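Local coordinates for appr-1-p processing domain protein (Thermus aquaticus Y51MC23, PDB 5M31), which belongs to the macro domain family, whose members share a compact fold of a mixed beta-sheet flanked by helices, at residues A55-K58 / A59-G63. Numbering follows the deposited sequence.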
loop_
_atom_site.group_PDB
_atom_site.type_symbol
_atom_site.label_atom_id
_atom_site.label_comp_id
_atom_site.label_asym_id
_atom_site.label_seq_id
_atom_site.Cartn_x
_atom_site.Cartn_y
_atom_site.Cartn_z
ATOM N N ALA A 55 7.772 -13.034 3.762
ATOM C CA ALA A 55 6.424 -13.524 3.446
ATOM C C ALA A 55 5.975 -13.148 2.043
ATOM O O ALA A 55 5.400 -13.988 1.309
ATOM C CB ALA A 55 5.425 -13.022 4.472
ATOM N N TYR A 56 6.303 -11.920 1.654
ATOM C CA TYR A 56 6.017 -11.407 0.309
ATOM C C TYR A 56 6.737 -12.201 -0.770
ATOM O O TYR A 56 6.148 -12.567 -1.814
ATOM C CB TYR A 56 6.373 -9.933 0.233
ATOM C CG TYR A 56 6.604 -9.402 -1.155
ATOM C CD1 TYR A 56 5.540 -8.963 -1.965
ATOM C CD2 TYR A 56 7.878 -9.294 -1.635
ATOM C CE1 TYR A 56 5.759 -8.459 -3.254
ATOM C CE2 TYR A 56 8.103 -8.820 -2.890
ATOM C CZ TYR A 56 7.073 -8.346 -3.682
ATOM O OH TYR A 56 7.419 -7.912 -5.008
ATOM N N VAL A 57 7.997 -12.504 -0.542
ATOM C CA VAL A 57 8.742 -13.307 -1.500
ATOM C C VAL A 57 8.071 -14.662 -1.701
ATOM O O VAL A 57 7.870 -15.104 -2.859
ATOM C CB VAL A 57 10.198 -13.486 -1.095
ATOM C CG1 VAL A 57 10.884 -14.555 -1.909
ATOM C CG2 VAL A 57 10.913 -12.139 -1.208
ATOM N N LYS A 58 7.726 -15.339 -0.603
ATOM C CA LYS A 58 7.041 -16.601 -0.705
ATOM C C LYS A 58 5.673 -16.494 -1.395
ATOM O O LYS A 58 5.361 -17.353 -2.246
ATOM C CB LYS A 58 6.903 -17.242 0.676
ATOM C CG LYS A 58 8.236 -17.739 1.209
ATOM C CD LYS A 58 8.110 -18.198 2.654
ATOM C CE LYS A 58 9.449 -18.671 3.223
ATOM N NZ LYS A 58 9.748 -20.075 2.800
ATOM N N ALA A 59 4.930 -15.410 -1.150
ATOM C CA ALA A 59 3.613 -15.229 -1.773
ATOM C C ALA A 59 3.788 -15.030 -3.285
ATOM O O ALA A 59 3.005 -15.525 -4.129
ATOM C CB ALA A 59 2.887 -14.059 -1.190
ATOM N N CYS A 60 4.830 -14.295 -3.642
ATOM C CA CYS A 60 5.109 -14.135 -5.098
ATOM C C CYS A 60 5.483 -15.472 -5.744
ATOM O O CYS A 60 5.142 -15.717 -6.908
ATOM C CB CYS A 60 6.206 -13.097 -5.346
ATOM S SG CYS A 60 5.771 -11.360 -5.046
ATOM N N GLU A 61 6.293 -16.282 -5.070
ATOM C CA GLU A 61 6.682 -17.604 -5.621
ATOM C C GLU A 61 5.460 -18.472 -5.870
ATOM O O GLU A 61 5.419 -19.246 -6.842
ATOM C CB GLU A 61 7.692 -18.295 -4.687
ATOM C CG GLU A 61 9.072 -17.631 -4.759
ATOM C CD GLU A 61 10.084 -18.088 -3.688
ATOM O OE1 GLU A 61 9.688 -18.627 -2.623
ATOM O OE2 GLU A 61 11.304 -17.866 -3.933
ATOM N N ARG A 62 4.444 -18.302 -5.035
ATOM C CA ARG A 62 3.188 -19.023 -5.178
ATOM C C ARG A 62 2.250 -18.446 -6.237
ATOM O O ARG A 62 1.224 -19.047 -6.507
ATOM C CB ARG A 62 2.437 -19.050 -3.862
ATOM C CG ARG A 62 3.111 -19.815 -2.761
ATOM C CD ARG A 62 2.136 -20.026 -1.604
ATOM N NE ARG A 62 1.725 -18.794 -0.904
ATOM C CZ ARG A 62 2.353 -18.260 0.161
ATOM N NH1 ARG A 62 3.476 -18.807 0.650
ATOM N NH2 ARG A 62 1.853 -17.184 0.755
ATOM N N GLY A 63 2.556 -17.283 -6.792
ATOM C CA GLY A 63 1.657 -16.610 -7.739
ATOM C C GLY A 63 0.488 -15.884 -7.074
ATOM O O GLY A 63 -0.462 -15.448 -7.754
HETATM O O HOH W 1 3.706 -15.788 2.441
#
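Cys60 lies one turn on from Tyr56 in helix 50-61 of the macro domain, and its SG sits over one face of the tyrosine ring, 3.8 Å from the ring centroid. The sulfur is not centred: it is displaced toward the rim, with Tyr56 CE1 closest at 3.4 Å, in a Cys sulfur-aromatic contact. With CG anti to the backbone N (chi1 159°), the ring runs forward along the helix, where the next turn can cover it. Its OH is anchored on Asn32 O, which ties this buried side of the helix to the loop after strand 26-31. Ala59 is buried too, its methyl packed against Phe71 of strand 71-74.

Through the turn run i to i+4 backbone bonds, from Ala59 N to Ala55 O at 2.9 Å through to Arg62 N and Lys58 O at 3.1 Å. Gly63, at positive phi (78°), ends it in a Schellman motif, its N bonded to Cys60 O at 3.0 Å.

The solvent side is looser. Glu61 slants across Val57, its OE2 3.9 Å from Val57 CG1, while Lys58 NZ stays 5.6 Å from Glu61 OE1, too far for a salt bridge, though the opposite charges may still attract weakly. Arg62 does more: bent at chi3 (-66°), it folds back along the helix and lays one guanidinium face over Lys58 O and Ala59 CA, both near the rim of the group. NH2 also bonds to Gln64 OE1, just past the turn, which helps fix the guanidinium's rotation. Ala55 O, already accepting from Ala59 N, takes a second bond from a water 2.7 Å away, and that same water accepts from Arg62 NH2.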